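Local coordinates for protein probable AP endonuclease (PDB 6KI3) that binds damaged DNA and three zinc ions, and probably cleaves the strand on the 5' side of abasic sites during viral base excision repair, at residues 24-29 and 59-64; 81-86 and 145-150; 103-108 and 115-120. One frame throughout, in Å; residues are numbered along the deposited sequence.

Contact 1. Residues 24-29 and 59-64. With nucleotides of chain C.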
loop_
_atom_site.group_PDB
_atom_site.type_symbol
_atom_site.label_atom_id
_atom_site.label_comp_id
_atom_site.label_asym_id
_atom_site.label_seq_id
_atom_site.Cartn_x
_atom_site.Cartn_y
_atom_site.Cartn_z
ATOM N N THR A 24 -14.638 5.676 -18.536
ATOM C CA THR A 24 -13.261 5.204 -18.404
ATOM C C THR A 24 -12.464 6.119 -17.482
ATOM O O THR A 24 -11.354 6.549 -17.800
ATOM C CB THR A 24 -12.583 5.117 -19.769
ATOM O OG1 THR A 24 -12.604 6.408 -20.393
ATOM C CG2 THR A 24 -13.297 4.115 -20.666
ATOM N N CYS A 25 -13.018 6.415 -16.305
ATOM C CA CYS A 25 -12.431 7.446 -15.454
ATOM C C CYS A 25 -11.158 6.973 -14.758
ATOM O O CYS A 25 -10.226 7.764 -14.575
ATOM C CB CYS A 25 -13.460 7.920 -14.430
ATOM S SG CYS A 25 -14.838 8.809 -15.183
ATOM N N ILE A 26 -11.096 5.703 -14.356
ATOM C CA ILE A 26 -9.905 5.212 -13.665
ATOM C C ILE A 26 -8.715 5.170 -14.616
ATOM O O ILE A 26 -7.621 5.646 -14.290
ATOM C CB ILE A 26 -10.170 3.832 -13.036
ATOM C CG1 ILE A 26 -11.320 3.914 -12.030
ATOM C CG2 ILE A 26 -8.905 3.303 -12.370
ATOM C CD1 ILE A 26 -11.647 2.593 -11.370
ATOM N N THR A 27 -8.913 4.596 -15.805
ATOM C CA THR A 27 -7.837 4.542 -16.791
ATOM C C THR A 27 -7.430 5.940 -17.238
ATOM O O THR A 27 -6.242 6.212 -17.449
ATOM C CB THR A 27 -8.269 3.701 -17.993
ATOM O OG1 THR A 27 -8.827 2.463 -17.537
ATOM C CG2 THR A 27 -7.080 3.411 -18.893
ATOM N N ASN A 28 -8.405 6.840 -17.393
ATOM C CA ASN A 28 -8.094 8.223 -17.741
ATOM C C ASN A 28 -7.246 8.885 -16.662
ATOM O O ASN A 28 -6.294 9.613 -16.968
ATOM C CB ASN A 28 -9.386 9.011 -17.966
ATOM C CG ASN A 28 -9.155 10.508 -18.051
ATOM O OD1 ASN A 28 -9.302 11.226 -17.062
ATOM N ND2 ASN A 28 -8.799 10.988 -19.237
ATOM N N SER A 29 -7.576 8.641 -15.392
ATOM C CA SER A 29 -6.793 9.211 -14.301
ATOM C C SER A 29 -5.372 8.662 -14.298
ATOM O O SER A 29 -4.409 9.409 -14.090
ATOM C CB SER A 29 -7.479 8.932 -12.963
ATOM O OG SER A 29 -7.569 7.538 -12.719
ATOM N N ILE A 59 -19.049 -1.588 -6.387
ATOM C CA ILE A 59 -17.970 -1.540 -7.365
ATOM C C ILE A 59 -18.046 -0.223 -8.124
ATOM O O ILE A 59 -19.118 0.177 -8.598
ATOM C CB ILE A 59 -18.058 -2.739 -8.320
ATOM C CG1 ILE A 59 -18.019 -4.054 -7.537
ATOM C CG2 ILE A 59 -16.939 -2.688 -9.349
ATOM C CD1 ILE A 59 -16.753 -4.251 -6.733
ATOM N N ASN A 60 -16.909 0.464 -8.241
ATOM C CA ASN A 60 -16.867 1.737 -8.952
ATOM C C ASN A 60 -16.515 1.568 -10.424
ATOM O O ASN A 60 -17.070 2.270 -11.277
ATOM C CB ASN A 60 -15.856 2.682 -8.295
ATOM C CG ASN A 60 -16.153 2.936 -6.832
ATOM O OD1 ASN A 60 -15.247 2.957 -5.999
ATOM N ND2 ASN A 60 -17.426 3.130 -6.511
ATOM N N ILE A 61 -15.603 0.648 -10.738
ATOM C CA ILE A 61 -15.086 0.531 -12.095
ATOM C C ILE A 61 -16.153 -0.051 -13.014
ATOM O O ILE A 61 -16.906 -0.960 -12.636
ATOM C CB ILE A 61 -13.800 -0.316 -12.100
ATOM C CG1 ILE A 61 -13.144 -0.301 -13.482
ATOM C CG2 ILE A 61 -14.079 -1.739 -11.635
ATOM C CD1 ILE A 61 -11.730 -0.838 -13.482
ATOM N N GLN A 62 -16.227 0.482 -14.229
ATOM C CA GLN A 62 -17.229 0.087 -15.208
ATOM C C GLN A 62 -16.585 -0.706 -16.347
ATOM O O GLN A 62 -15.363 -0.838 -16.433
ATOM C CB GLN A 62 -17.972 1.319 -15.741
ATOM C CG GLN A 62 -18.319 2.340 -14.658
ATOM C CD GLN A 62 -19.713 2.918 -14.811
ATOM O OE1 GLN A 62 -20.677 2.420 -14.211
ATOM N NE2 GLN A 62 -19.830 3.973 -15.615
ATOM N N GLU A 63 -17.440 -1.234 -17.231
ATOM C CA GLU A 63 -16.994 -2.204 -18.231
ATOM C C GLU A 63 -15.931 -1.619 -19.153
ATOM O O GLU A 63 -14.847 -2.193 -19.307
ATOM C CB GLU A 63 -18.190 -2.709 -19.040
ATOM N N ASP A 64 -16.231 -0.484 -19.793
ATOM C CA ASP A 64 -15.250 0.140 -20.678
ATOM C C ASP A 64 -13.966 0.467 -19.928
ATOM O O ASP A 64 -12.866 0.358 -20.484
ATOM C CB ASP A 64 -15.831 1.406 -21.308
ATOM C CG ASP A 64 -17.024 1.124 -22.196
ATOM O OD1 ASP A 64 -17.154 -0.020 -22.682
ATOM O OD2 ASP A 64 -17.833 2.050 -22.410
ATOM P P DA C 4 -16.906 6.924 -9.049
ATOM O OP1 DA C 4 -16.425 5.832 -9.922
ATOM O OP2 DA C 4 -16.600 8.329 -9.398
ATOM O "O5'" DA C 4 -18.489 6.784 -8.903
ATOM C "C5'" DA C 4 -19.028 5.639 -8.262
ATOM C "C4'" DA C 4 -20.455 5.886 -7.814
ATOM O "O4'" DA C 4 -20.474 6.874 -6.752
ATOM C "C3'" DA C 4 -21.393 6.398 -8.900
ATOM O "O3'" DA C 4 -22.644 5.745 -8.783
ATOM C "C2'" DA C 4 -21.496 7.898 -8.609
ATOM C "C1'" DA C 4 -21.319 7.950 -7.095
ATOM N N9 DA C 4 -20.691 9.182 -6.622
ATOM C C8 DA C 4 -19.565 9.775 -7.122
ATOM N N7 DA C 4 -19.221 10.874 -6.493
ATOM C C5 DA C 4 -20.184 11.009 -5.508
ATOM C C6 DA C 4 -20.383 11.977 -4.501
ATOM N N6 DA C 4 -19.580 13.030 -4.323
ATOM N N1 DA C 4 -21.443 11.815 -3.681
ATOM C C2 DA C 4 -22.245 10.759 -3.863
ATOM N N3 DA C 4 -22.159 9.788 -4.770
ATOM C C4 DA C 4 -21.098 9.974 -5.570
ATOM P P DG C 3 -11.311 8.194 -5.427
ATOM O OP1 DG C 3 -10.442 7.235 -6.143
ATOM O OP2 DG C 3 -11.076 9.648 -5.576
ATOM O "O5'" DG C 3 -12.821 7.883 -5.829
ATOM C "C5'" DG C 3 -13.406 6.654 -5.431
ATOM C "C4'" DG C 3 -14.899 6.658 -5.684
ATOM O "O4'" DG C 3 -15.581 7.352 -4.604
ATOM C "C3'" DG C 3 -15.336 7.347 -6.975
ATOM O "O3'" DG C 3 -16.383 6.600 -7.564
ATOM C "C2'" DG C 3 -15.825 8.710 -6.484
ATOM C "C1'" DG C 3 -16.429 8.341 -5.142
ATOM N N9 DG C 3 -16.490 9.455 -4.201
ATOM C C8 DG C 3 -15.553 10.446 -4.031
ATOM N N7 DG C 3 -15.874 11.310 -3.109
ATOM C C5 DG C 3 -17.101 10.861 -2.635
ATOM C C6 DG C 3 -17.940 11.395 -1.627
ATOM O O6 DG C 3 -17.757 12.403 -0.931
ATOM N N1 DG C 3 -19.094 10.631 -1.460
ATOM C C2 DG C 3 -19.398 9.499 -2.176
ATOM N N2 DG C 3 -20.557 8.896 -1.873
ATOM N N3 DG C 3 -18.621 8.988 -3.122
ATOM C C4 DG C 3 -17.493 9.719 -3.298
#

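Contact 2. Residues 81-86 and 145-150. With ZN (zinc ion), chain K; ZN (zinc ion), chain J; nucleotides of chain D; nucleotides of chain B.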
loop_
_atom_site.group_PDB
_atom_site.type_symbol
_atom_site.label_atom_id
_atom_site.label_comp_id
_atom_site.label_asym_id
_atom_site.label_seq_id
_atom_site.Cartn_x
_atom_site.Cartn_y
_atom_site.Cartn_z
ATOM N N VAL A 81 -1.893 -1.987 -7.927
ATOM C CA VAL A 81 -2.551 -2.691 -6.837
ATOM C C VAL A 81 -3.828 -1.937 -6.496
ATOM O O VAL A 81 -3.894 -0.707 -6.596
ATOM C CB VAL A 81 -1.633 -2.833 -5.599
ATOM C CG1 VAL A 81 -1.320 -1.471 -4.988
ATOM C CG2 VAL A 81 -2.250 -3.768 -4.565
ATOM N N ALA A 82 -4.858 -2.686 -6.124
ATOM C CA ALA A 82 -6.131 -2.110 -5.718
ATOM C C ALA A 82 -6.204 -2.090 -4.199
ATOM O O ALA A 82 -5.863 -3.079 -3.543
ATOM C CB ALA A 82 -7.304 -2.903 -6.297
ATOM N N HIS A 83 -6.630 -0.962 -3.642
ATOM C CA HIS A 83 -6.881 -0.873 -2.212
ATOM C C HIS A 83 -8.330 -1.253 -1.949
ATOM O O HIS A 83 -9.243 -0.723 -2.591
ATOM C CB HIS A 83 -6.588 0.532 -1.685
ATOM C CG HIS A 83 -6.479 0.606 -0.193
ATOM N ND1 HIS A 83 -7.490 0.198 0.651
ATOM C CD2 HIS A 83 -5.477 1.044 0.607
ATOM C CE1 HIS A 83 -7.115 0.378 1.905
ATOM N NE2 HIS A 83 -5.898 0.891 1.906
ATOM N N GLY A 84 -8.536 -2.186 -1.025
ATOM C CA GLY A 84 -9.880 -2.600 -0.692
ATOM C C GLY A 84 -10.656 -1.506 0.014
ATOM O O GLY A 84 -10.101 -0.530 0.522
ATOM N N THR A 85 -11.974 -1.674 0.035
ATOM C CA THR A 85 -12.819 -0.738 0.757
ATOM C C THR A 85 -12.576 -0.861 2.257
ATOM O O THR A 85 -12.006 -1.840 2.747
ATOM C CB THR A 85 -14.295 -0.988 0.452
ATOM O OG1 THR A 85 -14.731 -2.166 1.142
ATOM C CG2 THR A 85 -14.505 -1.178 -1.040
ATOM N N TYR A 86 -13.022 0.156 2.994
ATOM C CA TYR A 86 -12.903 0.120 4.444
ATOM C C TYR A 86 -13.868 -0.871 5.081
ATOM O O TYR A 86 -13.734 -1.157 6.276
ATOM C CB TYR A 86 -13.123 1.521 5.018
ATOM C CG TYR A 86 -12.136 2.541 4.497
ATOM C CD1 TYR A 86 -10.838 2.172 4.172
ATOM C CD2 TYR A 86 -12.504 3.868 4.317
ATOM C CE1 TYR A 86 -9.931 3.094 3.691
ATOM C CE2 TYR A 86 -11.603 4.799 3.837
ATOM C CZ TYR A 86 -10.317 4.405 3.525
ATOM O OH TYR A 86 -9.410 5.321 3.045
ATOM N N TYR A 145 -2.762 -8.392 0.048
ATOM C CA TYR A 145 -1.722 -7.745 0.841
ATOM C C TYR A 145 -2.333 -7.266 2.152
ATOM O O TYR A 145 -3.173 -6.360 2.159
ATOM C CB TYR A 145 -1.091 -6.584 0.076
ATOM C CG TYR A 145 -0.170 -7.008 -1.044
ATOM C CD1 TYR A 145 1.149 -7.361 -0.788
ATOM C CD2 TYR A 145 -0.615 -7.048 -2.359
ATOM C CE1 TYR A 145 1.997 -7.746 -1.806
ATOM C CE2 TYR A 145 0.228 -7.432 -3.387
ATOM C CZ TYR A 145 1.532 -7.780 -3.105
ATOM O OH TYR A 145 2.376 -8.163 -4.122
ATOM N N LEU A 146 -1.911 -7.870 3.260
ATOM C CA LEU A 146 -2.381 -7.462 4.578
ATOM C C LEU A 146 -1.559 -6.271 5.056
ATOM O O LEU A 146 -0.334 -6.368 5.189
ATOM C CB LEU A 146 -2.284 -8.623 5.564
ATOM C CG LEU A 146 -3.064 -9.882 5.178
ATOM C CD1 LEU A 146 -2.966 -10.933 6.271
ATOM C CD2 LEU A 146 -4.517 -9.543 4.880
ATOM N N GLU A 147 -2.230 -5.150 5.311
ATOM C CA GLU A 147 -1.550 -3.908 5.649
ATOM C C GLU A 147 -1.372 -3.777 7.155
ATOM O O GLU A 147 -2.260 -4.137 7.934
ATOM C CB GLU A 147 -2.326 -2.705 5.110
ATOM C CG GLU A 147 -1.641 -1.368 5.361
ATOM C CD GLU A 147 -2.364 -0.204 4.715
ATOM O OE1 GLU A 147 -1.942 0.950 4.933
ATOM O OE2 GLU A 147 -3.351 -0.439 3.986
ATOM N N THR A 148 -0.214 -3.265 7.556
ATOM C CA THR A 148 0.045 -2.959 8.955
ATOM C C THR A 148 -0.932 -1.890 9.433
ATOM O O THR A 148 -0.957 -0.787 8.865
ATOM C CB THR A 148 1.484 -2.480 9.142
ATOM O OG1 THR A 148 1.722 -1.344 8.301
ATOM C CG2 THR A 148 2.467 -3.585 8.780
ATOM N N PRO A 149 -1.754 -2.166 10.445
ATOM C CA PRO A 149 -2.732 -1.167 10.891
ATOM C C PRO A 149 -2.156 -0.187 11.901
ATOM O O PRO A 149 -0.948 -0.179 12.158
ATOM C CB PRO A 149 -3.835 -2.025 11.515
ATOM C CG PRO A 149 -3.092 -3.195 12.075
ATOM C CD PRO A 149 -1.932 -3.456 11.135
ATOM N N HIS A 150 -3.020 0.642 12.479
ATOM C CA HIS A 150 -2.617 1.606 13.493
ATOM C C HIS A 150 -3.647 1.612 14.611
ATOM O O HIS A 150 -4.845 1.769 14.353
ATOM C CB HIS A 150 -2.468 3.011 12.892
ATOM C CG HIS A 150 -3.719 3.529 12.253
ATOM N ND1 HIS A 150 -4.670 4.240 12.952
ATOM C CD2 HIS A 150 -4.180 3.430 10.984
ATOM C CE1 HIS A 150 -5.663 4.559 12.140
ATOM N NE2 HIS A 150 -5.389 4.080 10.940
HETATM ZN ZN ZN K . -4.608 1.254 3.606
HETATM ZN ZN ZN J . -1.717 2.615 3.600
ATOM P P DG D 10 -20.746 -1.872 8.716
ATOM O OP1 DG D 10 -20.840 -2.812 9.855
ATOM O OP2 DG D 10 -21.136 -0.456 8.895
ATOM O "O5'" DG D 10 -19.252 -1.901 8.152
ATOM C "C5'" DG D 10 -18.617 -3.146 7.892
ATOM C "C4'" DG D 10 -17.265 -3.219 8.579
ATOM O "O4'" DG D 10 -16.428 -2.129 8.121
ATOM C "C3'" DG D 10 -17.298 -3.107 10.097
ATOM O "O3'" DG D 10 -16.245 -3.878 10.653
ATOM C "C2'" DG D 10 -17.089 -1.613 10.332
ATOM C "C1'" DG D 10 -16.153 -1.238 9.188
ATOM N N9 DG D 10 -16.344 0.126 8.698
ATOM C C8 DG D 10 -17.529 0.716 8.334
ATOM N N7 DG D 10 -17.392 1.946 7.923
ATOM C C5 DG D 10 -16.029 2.188 8.020
ATOM C C6 DG D 10 -15.285 3.352 7.713
ATOM O O6 DG D 10 -15.698 4.437 7.281
ATOM N N1 DG D 10 -13.925 3.173 7.956
ATOM C C2 DG D 10 -13.357 2.015 8.433
ATOM N N2 DG D 10 -12.027 2.033 8.603
ATOM N N3 DG D 10 -14.042 0.918 8.722
ATOM C C4 DG D 10 -15.368 1.076 8.493
ATOM P P DC B 9 -7.664 11.737 7.089
ATOM O OP1 DC B 9 -6.281 12.150 7.023
ATOM O OP2 DC B 9 -8.633 12.359 6.220
ATOM O "O5'" DC B 9 -7.678 10.180 6.859
ATOM C "C5'" DC B 9 -6.746 9.389 7.566
ATOM C "C4'" DC B 9 -6.989 7.921 7.339
ATOM O "O4'" DC B 9 -8.229 7.535 7.941
ATOM C "C3'" DC B 9 -7.109 7.487 5.890
ATOM O "O3'" DC B 9 -5.826 7.098 5.433
ATOM C "C2'" DC B 9 -7.994 6.261 5.980
ATOM C "C1'" DC B 9 -8.692 6.364 7.331
ATOM N N1 DC B 9 -10.133 6.478 7.213
ATOM C C2 DC B 9 -10.933 5.383 7.519
ATOM O O2 DC B 9 -10.399 4.345 7.906
ATOM N N3 DC B 9 -12.269 5.495 7.416
ATOM C C4 DC B 9 -12.810 6.636 6.996
ATOM N N4 DC B 9 -14.128 6.691 6.880
ATOM C C5 DC B 9 -12.017 7.768 6.672
ATOM C C6 DC B 9 -10.695 7.645 6.785
#

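Contact 3. Residues 103-108 and 115-120. With ZN (zinc ion), chain K.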
loop_
_atom_site.group_PDB
_atom_site.type_symbol
_atom_site.label_atom_id
_atom_site.label_comp_id
_atom_site.label_asym_id
_atom_site.label_seq_id
_atom_site.Cartn_x
_atom_site.Cartn_y
_atom_site.Cartn_z
ATOM N N GLN A 103 -14.699 -11.078 -2.731
ATOM C CA GLN A 103 -14.558 -12.049 -3.809
ATOM C C GLN A 103 -14.779 -11.410 -5.173
ATOM O O GLN A 103 -14.129 -11.802 -6.150
ATOM C CB GLN A 103 -15.530 -13.210 -3.600
ATOM C CG GLN A 103 -15.151 -14.465 -4.361
ATOM C CD GLN A 103 -13.810 -15.023 -3.925
ATOM O OE1 GLN A 103 -13.446 -14.950 -2.752
ATOM N NE2 GLN A 103 -13.064 -15.581 -4.872
ATOM N N GLN A 104 -15.661 -10.423 -5.230
ATOM C CA GLN A 104 -15.910 -9.683 -6.447
ATOM C C GLN A 104 -14.711 -8.858 -6.869
ATOM O O GLN A 104 -14.344 -8.869 -7.993
ATOM C CB GLN A 104 -17.120 -8.778 -6.300
ATOM C CG GLN A 104 -18.333 -9.456 -5.734
ATOM C CD GLN A 104 -19.517 -8.549 -5.591
ATOM O OE1 GLN A 104 -20.194 -8.567 -4.576
ATOM N NE2 GLN A 104 -19.791 -7.756 -6.614
ATOM N N GLU A 105 -14.097 -8.178 -5.922
ATOM C CA GLU A 105 -12.924 -7.349 -6.186
ATOM C C GLU A 105 -11.753 -8.192 -6.676
ATOM O O GLU A 105 -11.082 -7.836 -7.652
ATOM C CB GLU A 105 -12.540 -6.572 -4.927
ATOM C CG GLU A 105 -13.468 -5.416 -4.595
ATOM C CD GLU A 105 -13.157 -4.795 -3.248
ATOM O OE1 GLU A 105 -13.433 -5.446 -2.217
ATOM O OE2 GLU A 105 -12.629 -3.664 -3.217
ATOM N N LEU A 106 -11.495 -9.319 -6.009
ATOM C CA LEU A 106 -10.396 -10.186 -6.421
ATOM C C LEU A 106 -10.597 -10.696 -7.842
ATOM O O LEU A 106 -9.645 -10.753 -8.629
ATOM C CB LEU A 106 -10.256 -11.354 -5.445
ATOM C CG LEU A 106 -9.835 -10.990 -4.020
ATOM C CD1 LEU A 106 -9.920 -12.205 -3.113
ATOM C CD2 LEU A 106 -8.429 -10.411 -4.009
ATOM N N LEU A 107 -11.833 -11.064 -8.192
ATOM C CA LEU A 107 -12.115 -11.477 -9.561
ATOM C C LEU A 107 -11.923 -10.319 -10.533
ATOM O O LEU A 107 -11.380 -10.501 -11.629
ATOM C CB LEU A 107 -13.537 -12.033 -9.659
ATOM N N ILE A 108 -12.357 -9.118 -10.143
ATOM C CA ILE A 108 -12.199 -7.947 -11.001
ATOM C C ILE A 108 -10.723 -7.619 -11.192
ATOM O O ILE A 108 -10.298 -7.211 -12.281
ATOM C CB ILE A 108 -12.977 -6.751 -10.417
ATOM C CG1 ILE A 108 -14.484 -7.001 -10.499
ATOM C CG2 ILE A 108 -12.618 -5.461 -11.139
ATOM C CD1 ILE A 108 -15.312 -5.981 -9.748
ATOM N N LYS A 115 -2.415 -6.431 -9.738
ATOM C CA LYS A 115 -1.591 -7.460 -9.116
ATOM C C LYS A 115 -2.083 -7.888 -7.738
ATOM O O LYS A 115 -1.789 -9.012 -7.319
ATOM C CB LYS A 115 -0.145 -6.974 -9.006
ATOM C CG LYS A 115 0.430 -6.434 -10.306
ATOM C CD LYS A 115 0.698 -7.546 -11.309
ATOM C CE LYS A 115 1.373 -7.001 -12.560
ATOM N NZ LYS A 115 1.756 -8.077 -13.516
ATOM N N GLY A 116 -2.810 -7.037 -7.021
ATOM C CA GLY A 116 -3.201 -7.423 -5.678
ATOM C C GLY A 116 -4.298 -6.545 -5.122
ATOM O O GLY A 116 -4.740 -5.580 -5.750
ATOM N N LEU A 117 -4.733 -6.905 -3.914
ATOM C CA LEU A 117 -5.764 -6.178 -3.186
ATOM C C LEU A 117 -5.315 -5.991 -1.745
ATOM O O LEU A 117 -4.986 -6.967 -1.063
ATOM C CB LEU A 117 -7.107 -6.916 -3.228
ATOM C CG LEU A 117 -8.309 -6.173 -2.642
ATOM C CD1 LEU A 117 -8.723 -5.019 -3.542
ATOM C CD2 LEU A 117 -9.475 -7.124 -2.411
ATOM N N VAL A 118 -5.304 -4.743 -1.285
ATOM C CA VAL A 118 -4.864 -4.416 0.066
ATOM C C VAL A 118 -6.057 -4.465 1.009
ATOM O O VAL A 118 -7.075 -3.801 0.775
ATOM C CB VAL A 118 -4.190 -3.035 0.107
ATOM C CG1 VAL A 118 -3.735 -2.710 1.524
ATOM C CG2 VAL A 118 -3.017 -2.984 -0.861
ATOM N N LEU A 119 -5.935 -5.249 2.075
ATOM C CA LEU A 119 -6.919 -5.291 3.144
ATOM C C LEU A 119 -6.259 -4.874 4.450
ATOM O O LEU A 119 -5.076 -5.142 4.681
ATOM C CB LEU A 119 -7.538 -6.688 3.294
ATOM C CG LEU A 119 -8.306 -7.235 2.087
ATOM C CD1 LEU A 119 -9.044 -8.517 2.447
ATOM C CD2 LEU A 119 -9.268 -6.191 1.542
ATOM N N HIS A 120 -7.033 -4.210 5.304
ATOM C CA HIS A 120 -6.523 -3.697 6.568
ATOM C C HIS A 120 -6.630 -4.759 7.652
ATOM O O HIS A 120 -7.706 -5.321 7.878
ATOM C CB HIS A 120 -7.282 -2.440 6.987
ATOM C CG HIS A 120 -6.894 -1.220 6.216
ATOM N ND1 HIS A 120 -7.441 0.021 6.458
ATOM C CD2 HIS A 120 -6.008 -1.050 5.206
ATOM C CE1 HIS A 120 -6.910 0.903 5.631
ATOM N NE2 HIS A 120 -6.037 0.278 4.860
HETATM ZN ZN ZN K . -4.608 1.254 3.606
#

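Contact 1. Residues 24-29 and 59-64
The side chain of Ile-61 lies across the tip of Ile-26, the two chains meeting at about a right angle. Starting at CB, Ile-61 already touches its partner, for this atom is 3.7 Å from Ile-26 CD1. One bond further, Ile-61 CG1 stands anti to its own backbone N (chi1 -173°) and keeps within 3.9 Å of Ile-26 CD1; the terminal Ile-61 CD1 is still only 4.0 Å from that same methyl. The second branch, CG2, turns instead to Ile-108. A beta-branched aliphatic residue suits this place because it offers apolar surface to three helices at once, 25-39, 63-76 and 96-112. Ile-26 reaches it with an extended chain, chi2 180°, so that a single methyl does the touching.

Nearer the surface, Thr-24 CG2 rests 3.8 Å from Asp-64 CB. The methyl meets the aliphatic root of the aspartate, while the carboxylate is used otherwise, OD2 bonding to Thr-23 OG1. On the DNA side, Asn-60 CB approaches OP1 of nucleotide DA4 of chain C to 3.6 Å.

Asp-65 ties the two helix starts together by accepting bonds from Ile-26 N and Thr-27 OG1. Helix 25-39 thus begins beside the start of helix 63-76, next to the Cys-21 to Cys-25 disulfide, while Ile-59 and Ile-61 extend the packing to helix 96-112.

Contact 2. Residues 81-86 and 145-150
His-83 and Glu-147 meet through a zinc ion, that of chain K, which is bound by His-83 NE2 at 2.2 Å and by Glu-147 OE2 at 2.1 Å. The imidazole and carboxylate planes stand 74° apart, and the two groups share the metal without a hydrogen bond between them. The other oxygen, Glu-147 OE1, holds the zinc of chain J at 2.1 Å, which makes this carboxylate a bridge between two metals. Glutamate suits the task: its chain, fully extended with chi1 -177°, carries both oxygens well clear of the strand. His-120 and a DNA phosphate complete the first ion's ligands; Asp-184, His-223, Glu-276 and a phosphate complete the second's.

One shell out, His-83 ND1 donates to Gly-84 O over 2.7 Å. The acceptor lies in the ring plane and the ring nitrogen sits on a carbonyl lone pair, so the bond fixes the ring's rotation and leaves NE2 aimed at the metal. Two residues back toward the N-terminal ends of the strands, Val-81 CG2 reaches Tyr-145 CD2 at 4.3 Å, a loose apolar contact.

Beyond His-83, the chain runs to the DNA. Tyr-86 presents one ring face to the base of nucleotide DC9 of chain B, whose C2 lies 3.8 Å above the ring plane, offset toward the rim.

Metal ligands at the C-terminal ends of parallel strands, joined by a bridging glutamate, are characteristic of the three-zinc active site of endonuclease IV-like TIM barrels.

Contact 3. Residues 103-108 and 115-120
Leu-106 and Glu-105 of helix 96-112 pack onto Leu-117 of strand 116-120, inside the beta-alpha-beta unit that runs from strand 79-83 through this helix to the next strand of the TIM barrel. Along the helix, Gln-103 faces away from the strand and its amide NE2 binds Lys-137 O, a polar use that fits a partly exposed position. Two residues on, Glu-105 turns its CB toward the strand. This CB is 4.0 Å from Leu-117 CD2, and the chain crosses the leucine at about a right angle until OE2 lies 4.1 Å from Leu-117 CD1. That oxygen is buried and has no polar partner in the model, and OE1 is close to the carboxylate of Asp-88; both circumstances would probably raise the pKa of Glu-105.

Leu-106 makes the other half of the contact. Its CD2 methyl sits 3.8 Å from Leu-117 CD2 and equally far from Leu-117 CB, lying against the root of the partner as well as one branch. A branched, flexible residue suits both sides of such a joint. In Leu-117, a chi1 near 180° swings the branched end away from the backbone nitrogen and out to the helix, where Ile-102 also meets it.

In the strand, Leu-117 makes backbone hydrogen bonds with Val-143 and Tyr-145 of the parallel strand 143-147, while Val-118 points into the barrel, against Val-81 and Glu-147. At the strand's end, the ring of His-120 meets that of His-83 with planes about 85° apart, and His-120 NE2 binds the zinc ion of chain K at 2.1 Å.

The three contacts occupy successive layers of one TIM barrel, from rim to centre. Contact 1, between the starts of helices 25-39 and 63-76, comes first along the chain; contact 3 falls wholly between the two segments of contact 2. Contacts 2 and 3 have centres 10 Å apart and share the sheet: strand 116-120 lies between strands 79-83 and 143-147, and all three strands supply ligands to the zinc of chain K. Contact 1 is centred 16 Å from contact 3 and 20 Å from contact 2. It joins the former through Ile-59 and Ile-61 against Ile-108, linking outer helices and DNA-facing loop to the metal-bearing core.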